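Local atomic coordinates of NAD-dependent aldehyde dehydrogenase (Burkholderia multivorans, PDB entry 5UJU), a protein that probably oxidises aldehydes to carboxylic acids with NAD as the electron acceptor. Residues F149-Q154 and A344-Q349; S140-T145 and P429-A434; N338-L343 and Q385-D390; T215-N220 and P241-P246. One frame throughout, in Å; residues are numbered along the deposited sequence.

Along the chain, helices 134-145 and 149-156 come first, then interaction 4, then 338-343, 344-349, 385-390 and 429-434, so interactions 1 and 3 alternate. Interaction 1 is the hub: its centre lies 12 to 14 Å from those of interactions 2, 3 and 4, and it touches each of them. Tyr346 OH probably hydrogen-bonds to Thr145 O, Ala344 packs on Thr388, and Tyr346 lies against Thr215 and Phe216. Ser140 packs on Leu245 and Pro246, so interactions 2 and 4 also touch. Interactions 3 and 4, with centres 26 Å apart, belong to different sheet-containing halves. Interactions 1 and 2 join the consecutive helices 134-145 and 149-156 to loops associated with the second sheet, interaction 1 probably near the active site.

Interaction 1 of 4, residues F149-Q154 and A344-Q349; sequences FMMAFQ and ALYSGQ. With NA (sodium ion), chain C.
The Tyr346 ring lies between two side chains: Met151 approaches one side of its plane, and CB of Gln349 sits on the opposite face, 3.6 Å above the ring plane and displaced toward the rim. The approach of the sulfur is oblique, with Met151 SD 4.8 Å from the ring centroid and 43° off its normal, which makes a Met-aromatic contact. The sulfur comes nearest at the root of the ring, 3.7 Å from Tyr346 CB. Met151 reaches across from helix 149-156 on a chain extended through chi1 and chi2, then bends at the sulfur (chi3 -69°), a turn that brings its CE to 3.6 Å from Leu345 CD2. The phenol hydroxyl is held by Thr145 O, so both ends of the tyrosine side chain are engaged.

Past Leu345 the backbone takes positive phi at Tyr346, Ser347 and Gly348. Tyr346 O accepts two bonds from opposite faces of its carbonyl plane, from Gln349 N and from Gln349 NE2; the latter measures 3.0 Å from Gln349 NE2 to Tyr346 O and is nearly straight at 166°. These two bonds close the turn from which Gly348 O reaches the sodium ion at 2.7 Å, where Gly458 O and four waters complete six ligands. In aldehyde dehydrogenases a Gly-Gln pair commonly leads into the cysteine nucleophile. Gly348 and Gln349 fit that sequence pattern, so the arrangement is consistent with the tight loop entering the family's active site.

Interaction 2 of 4, residues S140-T145 and P429-A434; sequences SVMHTT and PAFPDA
Aromatic contact comes first: His143 and Phe431 form an offset edge-to-face pair, the edge of the imidazole directed toward the face of the phenyl ring. The centroids are 5.7 Å apart and the planes meet at 72°. His143 CE1 makes the approach, 4.0 Å from Phe431 CE1, and that phenyl carbon lies near the imidazole plane.

The apolar component is Met142, whose fully extended chain (CG anti to the backbone N, chi1 176°) carries its methyl to Phe431. Met142 CE stands 3.8 Å from Phe431 CE2, while His143 is nearest CE1, and both come close to CZ.

Polar bonds hold the helix end rather than bridge the two segments. Thr144 OG1 donates to Ser140 O at 2.8 Å, in the carbonyl plane and on a lone pair. Thr145 OG1 donates to Val141 O at 2.7 Å from well above that carbonyl plane. His143 ND1 is hydrogen-bonded to Ser82 OG, which ties the imidazole to a third part of the chain.

Phe431 also meets Tyr84 and His428, while His143 meets Phe58. The result is an aromatic cluster in which Phe431, first residue of a type I beta turn, packs near the C-terminal end of helix 134-145.

Interaction 3 of 4, residues N338-L343 and Q385-D390; sequences NIAFSL and QKLTGD
Phe341 and Leu387 mark the closest backbone approach of segments 338-343 and 385-390, with their CA atoms 7.5 Å apart. Segment 338-343 is helical throughout, while segment 385-390 begins in helix 373-388 and runs on to Asp390, the N-cap of helix 391-398; Asp390 OD2 accepts a hydrogen bond from Arg393 N. Within the first helix, Ser342 OG donates to Asn338 O at 2.9 Å, from the face of the carbonyl plane opposite to Ser342 N.

Helix 332-344 is the connection between strands 323-326 and 356-360, which run parallel and side by side in the second sheet. That is a beta-alpha-beta crossover; helix 373-388 comes after it, beyond two short strands, so this contact joins two helices packed along one alpha/beta sheet.

Leu387 carries the interface. Its CD1 sits over the centre of the Phe341 ring, 3.9 Å from the centroid and 8° off the normal, a CH-pi geometry. The other branch lies near the far end of the ring, Leu387 CD2 being 3.8 Å from Phe341 CZ. Phe341 presents this face with an unstaggered chi1 of -95°. CD1 of Leu387 also rests 3.9 Å from Ala340 CB, and Leu397 of helix 391-398 packs on both Phe341 and Leu387.

Interaction 4 of 4, residues T215-N220 and P241-P246; sequences TFPTWN and PGAILP
Two prolines lie at the centre of the first shell: Pro217 and Pro246 meet through their ring carbons, with CG of Pro217 3.9 Å from CG of Pro246. Pro217 also lies against Ala243, its CG 4.2 Å from Ala243 CB, so one pyrrolidine ring touches both the loop residue and the proline in the helix of the second segment. Thr218 adds its methyl, CG2 lying 4.0 Å from Pro246 CB, and its side chain crosses that of Pro246 at about a right angle. Backbone proximity is even across the contact, CA to CA being 6.6 Å for Pro217 with Ala243 and 6.8 Å for Thr218 with Pro246. All four touching residues are buried, and the contact between them is wholly van der Waals.

The next shell sets their positions. Thr218 takes chi1 of 57°, which directs the methyl at Pro246 and the hydroxyl to a hydrogen bond with Gly156 O. Near the start of the second helix, Glu80 OE2 takes hydrogen bonds from both Ile244 N and Leu245 N, gripping the turn just ahead of Pro246.

Helix 217-230 links strand 191-211 to the parallel strand 234-238 in a beta-alpha-beta crossover, and helix 245-260 follows that second strand. The beginnings of the two helices therefore meet here. Helix 134-145 packs against both, through Thr145 on Pro217 and Ser140 and Val141 on Pro246, while helix 158-175 reaches Thr218 through Ala160.

Interaction 1 of 4, residues F149-Q154 and A344-Q349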
loop_
_atom_site.group_PDB
_atom_site.type_symbol
_atom_site.label_atom_id
_atom_site.label_comp_id
_atom_site.label_asym_id
_atom_site.label_seq_id
_atom_site.Cartn_x
_atom_site.Cartn_y
_atom_site.Cartn_z
ATOM N N PHE A 149 -10.017 22.150 27.867
ATOM C CA PHE A 149 -9.443 23.119 26.933
ATOM C C PHE A 149 -7.996 22.788 26.575
ATOM O O PHE A 149 -7.609 22.840 25.400
ATOM C CB PHE A 149 -9.532 24.540 27.478
ATOM C CG PHE A 149 -8.943 25.560 26.526
ATOM C CD1 PHE A 149 -7.694 26.118 26.760
ATOM C CD2 PHE A 149 -9.622 25.909 25.374
ATOM C CE1 PHE A 149 -7.150 27.037 25.873
ATOM C CE2 PHE A 149 -9.079 26.821 24.475
ATOM C CZ PHE A 149 -7.842 27.388 24.733
ATOM N N MET A 150 -7.168 22.475 27.573
ATOM C CA MET A 150 -5.753 22.250 27.286
ATOM C C MET A 150 -5.560 21.095 26.309
ATOM O O MET A 150 -4.770 21.205 25.361
ATOM C CB MET A 150 -4.975 22.000 28.575
ATOM C CG MET A 150 -3.469 21.866 28.377
ATOM S SD MET A 150 -2.660 23.365 27.751
ATOM C CE MET A 150 -3.105 24.570 29.006
ATOM N N MET A 151 -6.277 19.982 26.508
ATOM C CA MET A 151 -6.186 18.885 25.547
ATOM C C MET A 151 -6.823 19.260 24.212
ATOM O O MET A 151 -6.332 18.872 23.144
ATOM C CB MET A 151 -6.848 17.628 26.106
ATOM C CG MET A 151 -6.898 16.499 25.077
ATOM S SD MET A 151 -7.634 14.967 25.702
ATOM C CE MET A 151 -6.363 14.469 26.854
ATOM N N ALA A 152 -7.934 19.987 24.248
ATOM C CA ALA A 152 -8.557 20.402 22.997
ATOM C C ALA A 152 -7.585 21.231 22.166
ATOM O O ALA A 152 -7.460 21.025 20.956
ATOM C CB ALA A 152 -9.837 21.181 23.288
ATOM N N PHE A 153 -6.834 22.119 22.817
ATOM C CA PHE A 153 -5.825 22.909 22.118
ATOM C C PHE A 153 -4.706 22.026 21.568
ATOM O O PHE A 153 -4.408 22.056 20.371
ATOM C CB PHE A 153 -5.259 23.969 23.065
ATOM C CG PHE A 153 -4.223 24.854 22.430
ATOM C CD1 PHE A 153 -4.601 26.008 21.740
ATOM C CD2 PHE A 153 -2.877 24.534 22.513
ATOM C CE1 PHE A 153 -3.649 26.824 21.142
ATOM C CE2 PHE A 153 -1.918 25.348 21.918
ATOM C CZ PHE A 153 -2.305 26.493 21.225
ATOM N N GLN A 154 -4.077 21.228 22.428
ATOM C CA GLN A 154 -2.940 20.423 21.990
ATOM C C GLN A 154 -3.368 19.359 20.990
ATOM O O GLN A 154 -2.854 19.301 19.866
ATOM C CB GLN A 154 -2.257 19.782 23.191
ATOM C CG GLN A 154 -1.722 20.768 24.180
ATOM C CD GLN A 154 -0.726 20.129 25.129
ATOM O OE1 GLN A 154 -0.684 18.904 25.266
ATOM N NE2 GLN A 154 0.095 20.955 25.771
ATOM N N ALA A 344 -7.939 8.447 33.681
ATOM C CA ALA A 344 -8.725 9.651 33.927
ATOM C C ALA A 344 -8.722 10.642 32.763
ATOM O O ALA A 344 -9.709 11.364 32.571
ATOM C CB ALA A 344 -8.202 10.346 35.186
ATOM N N LEU A 345 -7.637 10.686 31.992
ATOM C CA LEU A 345 -7.465 11.619 30.885
ATOM C C LEU A 345 -8.648 11.565 29.927
ATOM O O LEU A 345 -8.895 10.539 29.287
ATOM C CB LEU A 345 -6.180 11.265 30.141
ATOM C CG LEU A 345 -4.910 12.068 30.371
ATOM C CD1 LEU A 345 -3.852 11.514 29.441
ATOM C CD2 LEU A 345 -5.142 13.542 30.096
ATOM N N TYR A 346 -9.386 12.665 29.834
ATOM C CA TYR A 346 -10.528 12.748 28.921
ATOM C C TYR A 346 -11.522 11.606 29.180
ATOM O O TYR A 346 -12.194 11.122 28.267
ATOM C CB TYR A 346 -10.033 12.779 27.461
ATOM C CG TYR A 346 -11.087 13.028 26.381
ATOM C CD1 TYR A 346 -12.235 13.776 26.633
ATOM C CD2 TYR A 346 -10.919 12.494 25.108
ATOM C CE1 TYR A 346 -13.193 13.984 25.626
ATOM C CE2 TYR A 346 -11.850 12.689 24.121
ATOM C CZ TYR A 346 -12.981 13.429 24.378
ATOM O OH TYR A 346 -13.885 13.598 23.363
ATOM N N SER A 347 -11.612 11.157 30.438
ATOM C CA SER A 347 -12.597 10.151 30.848
ATOM C C SER A 347 -12.489 8.880 30.012
ATOM O O SER A 347 -13.496 8.266 29.647
ATOM C CB SER A 347 -14.027 10.699 30.807
ATOM O OG SER A 347 -14.191 11.811 31.674
ATOM N N GLY A 348 -11.253 8.466 29.737
ATOM C CA GLY A 348 -11.002 7.232 29.008
ATOM C C GLY A 348 -11.490 7.220 27.580
ATOM O O GLY A 348 -11.577 6.146 26.975
ATOM N N GLN A 349 -11.791 8.393 27.009
ATOM C CA GLN A 349 -12.307 8.507 25.654
ATOM C C GLN A 349 -11.198 8.682 24.615
ATOM O O GLN A 349 -11.458 9.169 23.506
ATOM C CB GLN A 349 -13.317 9.663 25.568
ATOM C CG GLN A 349 -14.566 9.447 26.447
ATOM C CD GLN A 349 -15.436 10.693 26.600
ATOM O OE1 GLN A 349 -16.594 10.701 26.181
ATOM N NE2 GLN A 349 -14.889 11.741 27.232
HETATM NA NA NA C . -11.533 3.573 27.874
HETATM O O HOH W 1 -13.000 4.095 25.810
HETATM O O HOH W 2 -12.539 1.306 28.200
HETATM O O HOH W 3 -9.565 2.384 26.654
HETATM O O HOH W 4 -10.418 3.076 30.327
#

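Interaction 2 of 4, residues S140-T145 and P429-A434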
loop_
_atom_site.group_PDB
_atom_site.type_symbol
_atom_site.label_atom_id
_atom_site.label_comp_id
_atom_site.label_asym_id
_atom_site.label_seq_id
_atom_site.Cartn_x
_atom_site.Cartn_y
_atom_site.Cartn_z
ATOM N N SER A 140 -13.584 24.961 19.239
ATOM C CA SER A 140 -14.530 24.149 18.483
ATOM C C SER A 140 -14.412 22.672 18.836
ATOM O O SER A 140 -15.413 21.947 18.807
ATOM C CB SER A 140 -14.324 24.345 16.980
ATOM O OG SER A 140 -13.143 23.710 16.515
ATOM N N VAL A 141 -13.201 22.208 19.151
ATOM C CA VAL A 141 -13.010 20.826 19.582
ATOM C C VAL A 141 -13.588 20.619 20.980
ATOM O O VAL A 141 -14.283 19.625 21.243
ATOM C CB VAL A 141 -11.510 20.470 19.499
ATOM C CG1 VAL A 141 -11.172 19.203 20.318
ATOM C CG2 VAL A 141 -11.097 20.309 18.019
ATOM N N MET A 142 -13.336 21.571 21.883
ATOM C CA MET A 142 -13.849 21.487 23.245
ATOM C C MET A 142 -15.363 21.329 23.251
ATOM O O MET A 142 -15.901 20.448 23.927
ATOM C CB MET A 142 -13.432 22.734 24.028
ATOM C CG MET A 142 -13.984 22.820 25.448
ATOM S SD MET A 142 -13.428 24.293 26.329
ATOM C CE MET A 142 -14.432 24.165 27.809
ATOM N N HIS A 143 -16.070 22.148 22.468
ATOM C CA HIS A 143 -17.523 22.135 22.514
ATOM C C HIS A 143 -18.148 21.210 21.484
ATOM O O HIS A 143 -19.356 21.291 21.248
ATOM C CB HIS A 143 -18.067 23.560 22.395
ATOM C CG HIS A 143 -17.789 24.377 23.615
ATOM N ND1 HIS A 143 -18.432 24.153 24.814
ATOM C CD2 HIS A 143 -16.887 25.360 23.851
ATOM C CE1 HIS A 143 -17.971 24.994 25.722
ATOM N NE2 HIS A 143 -17.029 25.735 25.164
ATOM N N THR A 144 -17.374 20.306 20.901
ATOM C CA THR A 144 -17.994 19.177 20.221
ATOM C C THR A 144 -17.586 17.846 20.821
ATOM O O THR A 144 -18.439 16.977 21.006
ATOM C CB THR A 144 -17.669 19.163 18.709
ATOM O OG1 THR A 144 -16.254 19.248 18.504
ATOM C CG2 THR A 144 -18.348 20.320 18.022
ATOM N N THR A 145 -16.304 17.674 21.144
ATOM C CA THR A 145 -15.796 16.405 21.653
ATOM C C THR A 145 -15.871 16.289 23.166
ATOM O O THR A 145 -15.838 15.170 23.685
ATOM C CB THR A 145 -14.338 16.204 21.233
ATOM O OG1 THR A 145 -13.502 17.112 21.970
ATOM C CG2 THR A 145 -14.179 16.464 19.741
ATOM N N PRO A 429 -17.963 23.282 37.816
ATOM C CA PRO A 429 -18.084 24.587 38.487
ATOM C C PRO A 429 -18.385 25.741 37.539
ATOM O O PRO A 429 -18.930 26.758 37.988
ATOM C CB PRO A 429 -16.718 24.768 39.159
ATOM C CG PRO A 429 -16.081 23.410 39.136
ATOM C CD PRO A 429 -16.610 22.721 37.928
ATOM N N ALA A 430 -18.047 25.621 36.255
ATOM C CA ALA A 430 -18.218 26.715 35.302
ATOM C C ALA A 430 -19.284 26.469 34.245
ATOM O O ALA A 430 -19.734 27.433 33.615
ATOM C CB ALA A 430 -16.894 26.999 34.579
ATOM N N PHE A 431 -19.719 25.224 34.054
ATOM C CA PHE A 431 -20.687 24.866 33.016
ATOM C C PHE A 431 -21.809 24.076 33.670
ATOM O O PHE A 431 -21.724 22.847 33.794
ATOM C CB PHE A 431 -20.039 24.060 31.891
ATOM C CG PHE A 431 -19.044 24.832 31.082
ATOM C CD1 PHE A 431 -19.472 25.740 30.118
ATOM C CD2 PHE A 431 -17.684 24.648 31.261
ATOM C CE1 PHE A 431 -18.558 26.461 29.353
ATOM C CE2 PHE A 431 -16.764 25.370 30.500
ATOM C CZ PHE A 431 -17.207 26.275 29.543
ATOM N N PRO A 432 -22.890 24.751 34.073
ATOM C CA PRO A 432 -23.942 24.080 34.858
ATOM C C PRO A 432 -24.530 22.849 34.197
ATOM O O PRO A 432 -24.994 21.941 34.898
ATOM C CB PRO A 432 -25.009 25.176 35.013
ATOM C CG PRO A 432 -24.280 26.466 34.815
ATOM C CD PRO A 432 -23.190 26.178 33.831
ATOM N N ASP A 433 -24.544 22.785 32.869
ATOM C CA ASP A 433 -25.179 21.677 32.172
ATOM C C ASP A 433 -24.177 20.712 31.551
ATOM O O ASP A 433 -24.569 19.873 30.736
ATOM C CB ASP A 433 -26.131 22.217 31.104
ATOM C CG ASP A 433 -27.302 22.973 31.706
ATOM O OD1 ASP A 433 -27.773 22.570 32.793
ATOM O OD2 ASP A 433 -27.738 23.976 31.101
ATOM N N ALA A 434 -22.903 20.789 31.927
ATOM C CA ALA A 434 -21.919 19.871 31.376
ATOM C C ALA A 434 -22.199 18.441 31.837
ATOM O O ALA A 434 -22.752 18.210 32.917
ATOM C CB ALA A 434 -20.512 20.280 31.797
#

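Interaction 3 of 4, residues N338-L343 and Q385-D390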
loop_
_atom_site.group_PDB
_atom_site.type_symbol
_atom_site.label_atom_id
_atom_site.label_comp_id
_atom_site.label_asym_id
_atom_site.label_seq_id
_atom_site.Cartn_x
_atom_site.Cartn_y
_atom_site.Cartn_z
ATOM N N ASN A 338 0.451 6.841 37.751
ATOM C CA ASN A 338 0.568 6.956 36.301
ATOM C C ASN A 338 -0.583 6.235 35.609
ATOM O O ASN A 338 -1.202 6.769 34.684
ATOM C CB ASN A 338 1.915 6.399 35.841
ATOM C CG ASN A 338 2.069 6.431 34.321
ATOM O OD1 ASN A 338 1.514 5.586 33.614
ATOM N ND2 ASN A 338 2.851 7.387 33.821
ATOM N N ILE A 339 -0.887 5.015 36.052
ATOM C CA ILE A 339 -2.029 4.300 35.493
ATOM C C ILE A 339 -3.310 5.090 35.719
ATOM O O ILE A 339 -4.172 5.180 34.831
ATOM C CB ILE A 339 -2.120 2.890 36.105
ATOM C CG1 ILE A 339 -0.996 2.007 35.554
ATOM C CG2 ILE A 339 -3.506 2.288 35.879
ATOM C CD1 ILE A 339 -0.872 0.672 36.272
ATOM N N ALA A 340 -3.446 5.694 36.902
ATOM C CA ALA A 340 -4.646 6.461 37.224
ATOM C C ALA A 340 -4.826 7.652 36.280
ATOM O O ALA A 340 -5.942 7.933 35.828
ATOM C CB ALA A 340 -4.574 6.950 38.664
ATOM N N PHE A 341 -3.748 8.403 36.024
ATOM C CA PHE A 341 -3.830 9.485 35.045
ATOM C C PHE A 341 -4.269 8.953 33.694
ATOM O O PHE A 341 -5.050 9.600 32.984
ATOM C CB PHE A 341 -2.474 10.179 34.896
ATOM C CG PHE A 341 -2.312 11.398 35.739
ATOM C CD1 PHE A 341 -3.079 12.529 35.498
ATOM C CD2 PHE A 341 -1.366 11.428 36.762
ATOM C CE1 PHE A 341 -2.930 13.662 36.281
ATOM C CE2 PHE A 341 -1.205 12.559 37.551
ATOM C CZ PHE A 341 -1.990 13.679 37.312
ATOM N N SER A 342 -3.757 7.780 33.312
ATOM C CA SER A 342 -4.077 7.207 32.007
ATOM C C SER A 342 -5.544 6.842 31.907
ATOM O O SER A 342 -6.130 6.914 30.817
ATOM C CB SER A 342 -3.209 5.978 31.746
ATOM O OG SER A 342 -1.848 6.319 31.904
ATOM N N LEU A 343 -6.144 6.436 33.024
ATOM C CA LEU A 343 -7.561 6.111 33.052
ATOM C C LEU A 343 -8.434 7.362 33.088
ATOM O O LEU A 343 -9.560 7.336 32.583
ATOM C CB LEU A 343 -7.871 5.223 34.262
ATOM C CG LEU A 343 -7.302 3.809 34.257
ATOM C CD1 LEU A 343 -7.492 3.163 35.643
ATOM C CD2 LEU A 343 -7.952 2.970 33.162
ATOM N N GLN A 385 -9.586 7.775 42.366
ATOM C CA GLN A 385 -10.540 8.546 43.149
ATOM C C GLN A 385 -9.960 9.898 43.540
ATOM O O GLN A 385 -10.648 10.922 43.450
ATOM C CB GLN A 385 -10.957 7.754 44.405
ATOM C CG GLN A 385 -12.289 8.196 45.005
ATOM C CD GLN A 385 -12.195 9.516 45.738
ATOM O OE1 GLN A 385 -11.174 9.822 46.343
ATOM N NE2 GLN A 385 -13.250 10.330 45.646
ATOM N N LYS A 386 -8.691 9.928 43.974
ATOM C CA LYS A 386 -8.086 11.196 44.378
ATOM C C LYS A 386 -8.006 12.169 43.204
ATOM O O LYS A 386 -8.217 13.377 43.375
ATOM C CB LYS A 386 -6.693 10.962 44.965
ATOM N N LEU A 387 -7.718 11.658 42.000
ATOM C CA LEU A 387 -7.514 12.514 40.839
ATOM C C LEU A 387 -8.811 12.993 40.199
ATOM O O LEU A 387 -8.790 14.015 39.494
ATOM C CB LEU A 387 -6.678 11.780 39.787
ATOM C CG LEU A 387 -5.174 11.667 40.049
ATOM C CD1 LEU A 387 -4.526 10.792 38.993
ATOM C CD2 LEU A 387 -4.524 13.049 40.032
ATOM N N THR A 388 -9.929 12.284 40.398
ATOM C CA THR A 388 -11.135 12.552 39.627
ATOM C C THR A 388 -12.357 12.933 40.462
ATOM O O THR A 388 -13.314 13.466 39.896
ATOM C CB THR A 388 -11.509 11.336 38.759
ATOM O OG1 THR A 388 -11.860 10.228 39.599
ATOM C CG2 THR A 388 -10.358 10.941 37.858
ATOM N N GLY A 389 -12.353 12.716 41.780
ATOM C CA GLY A 389 -13.596 12.822 42.538
ATOM C C GLY A 389 -14.115 14.240 42.730
ATOM O O GLY A 389 -15.320 14.442 42.916
ATOM N N ASP A 390 -13.228 15.236 42.713
ATOM C CA ASP A 390 -13.613 16.611 43.005
ATOM C C ASP A 390 -13.762 17.415 41.726
ATOM O O ASP A 390 -12.794 17.497 40.957
ATOM C CB ASP A 390 -12.591 17.280 43.908
ATOM C CG ASP A 390 -12.939 18.722 44.164
ATOM O OD1 ASP A 390 -14.016 18.945 44.753
ATOM O OD2 ASP A 390 -12.176 19.626 43.745
#

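Interaction 4 of 4, residues T215-N220 and P241-P246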
loop_
_atom_site.group_PDB
_atom_site.type_symbol
_atom_site.label_atom_id
_atom_site.label_comp_id
_atom_site.label_asym_id
_atom_site.label_seq_id
_atom_site.Cartn_x
_atom_site.Cartn_y
_atom_site.Cartn_z
ATOM N N THR A 215 -14.389 12.000 18.529
ATOM C CA THR A 215 -13.536 12.347 19.665
ATOM C C THR A 215 -12.279 13.112 19.266
ATOM O O THR A 215 -11.871 14.033 19.979
ATOM C CB THR A 215 -13.096 11.084 20.413
ATOM O OG1 THR A 215 -12.644 10.124 19.453
ATOM C CG2 THR A 215 -14.252 10.495 21.223
ATOM N N PHE A 216 -11.623 12.728 18.176
ATOM C CA PHE A 216 -10.405 13.400 17.716
ATOM C C PHE A 216 -10.565 13.778 16.252
ATOM O O PHE A 216 -9.864 13.252 15.373
ATOM C CB PHE A 216 -9.173 12.520 17.933
ATOM C CG PHE A 216 -8.782 12.376 19.385
ATOM C CD1 PHE A 216 -9.406 11.443 20.199
ATOM C CD2 PHE A 216 -7.801 13.190 19.939
ATOM C CE1 PHE A 216 -9.055 11.321 21.537
ATOM C CE2 PHE A 216 -7.440 13.069 21.286
ATOM C CZ PHE A 216 -8.077 12.137 22.080
ATOM N N PRO A 217 -11.449 14.743 15.964
ATOM C CA PRO A 217 -11.757 15.052 14.555
ATOM C C PRO A 217 -10.548 15.511 13.757
ATOM O O PRO A 217 -10.348 15.048 12.622
ATOM C CB PRO A 217 -12.835 16.146 14.667
ATOM C CG PRO A 217 -12.613 16.777 16.019
ATOM C CD PRO A 217 -12.147 15.636 16.907
ATOM N N THR A 218 -9.724 16.402 14.315
ATOM C CA THR A 218 -8.549 16.845 13.571
ATOM C C THR A 218 -7.375 15.877 13.729
ATOM O O THR A 218 -6.673 15.590 12.754
ATOM C CB THR A 218 -8.149 18.259 14.001
ATOM O OG1 THR A 218 -7.909 18.291 15.415
ATOM C CG2 THR A 218 -9.253 19.256 13.646
ATOM N N TRP A 219 -7.134 15.370 14.935
ATOM C CA TRP A 219 -5.965 14.518 15.146
ATOM C C TRP A 219 -6.060 13.248 14.315
ATOM O O TRP A 219 -5.077 12.824 13.695
ATOM C CB TRP A 219 -5.824 14.167 16.620
ATOM C CG TRP A 219 -4.455 13.619 16.988
ATOM C CD1 TRP A 219 -3.393 14.324 17.483
ATOM C CD2 TRP A 219 -4.022 12.249 16.907
ATOM N NE1 TRP A 219 -2.327 13.480 17.717
ATOM C CE2 TRP A 219 -2.686 12.204 17.365
ATOM C CE3 TRP A 219 -4.635 11.059 16.491
ATOM C CZ2 TRP A 219 -1.951 11.017 17.418
ATOM C CZ3 TRP A 219 -3.899 9.879 16.543
ATOM C CH2 TRP A 219 -2.573 9.871 17.002
ATOM N N ASN A 220 -7.235 12.614 14.309
ATOM C CA ASN A 220 -7.443 11.453 13.454
ATOM C C ASN A 220 -7.751 11.831 12.011
ATOM O O ASN A 220 -7.425 11.062 11.102
ATOM C CB ASN A 220 -8.566 10.562 13.998
ATOM C CG ASN A 220 -8.137 9.760 15.219
ATOM O OD1 ASN A 220 -8.750 9.839 16.279
ATOM N ND2 ASN A 220 -7.083 8.972 15.062
ATOM N N PRO A 241 -21.125 13.527 12.557
ATOM C CA PRO A 241 -22.160 14.560 12.765
ATOM C C PRO A 241 -22.112 15.222 14.140
ATOM O O PRO A 241 -22.742 16.274 14.333
ATOM C CB PRO A 241 -23.481 13.794 12.578
ATOM C CG PRO A 241 -23.120 12.470 12.048
ATOM C CD PRO A 241 -21.703 12.185 12.376
ATOM N N GLY A 242 -21.409 14.639 15.106
ATOM C CA GLY A 242 -21.236 15.271 16.402
ATOM C C GLY A 242 -20.023 16.175 16.531
ATOM O O GLY A 242 -19.866 16.838 17.563
ATOM N N ALA A 243 -19.158 16.234 15.509
ATOM C CA ALA A 243 -17.934 17.042 15.574
ATOM C C ALA A 243 -17.619 17.575 14.178
ATOM O O ALA A 243 -16.619 17.205 13.567
ATOM C CB ALA A 243 -16.741 16.248 16.111
ATOM N N ILE A 244 -18.480 18.456 13.671
ATOM C CA ILE A 244 -18.282 19.042 12.341
ATOM C C ILE A 244 -17.401 20.282 12.396
ATOM O O ILE A 244 -16.475 20.429 11.600
ATOM C CB ILE A 244 -19.642 19.374 11.695
ATOM C CG1 ILE A 244 -20.495 18.113 11.544
ATOM C CG2 ILE A 244 -19.429 20.072 10.328
ATOM C CD1 ILE A 244 -21.985 18.426 11.344
ATOM N N LEU A 245 -17.685 21.184 13.331
ATOM C CA LEU A 245 -17.061 22.505 13.340
ATOM C C LEU A 245 -15.544 22.476 13.224
ATOM O O LEU A 245 -15.003 23.275 12.439
ATOM C CB LEU A 245 -17.489 23.282 14.595
ATOM C CG LEU A 245 -17.055 24.758 14.576
ATOM C CD1 LEU A 245 -17.611 25.459 13.318
ATOM C CD2 LEU A 245 -17.461 25.530 15.836
ATOM N N PRO A 246 -14.802 21.625 13.957
ATOM C CA PRO A 246 -13.337 21.632 13.787
ATOM C C PRO A 246 -12.893 21.350 12.363
ATOM O O PRO A 246 -11.909 21.946 11.909
ATOM C CB PRO A 246 -12.853 20.537 14.770
ATOM C CG PRO A 246 -13.921 20.462 15.794
ATOM C CD PRO A 246 -15.210 20.721 15.056
#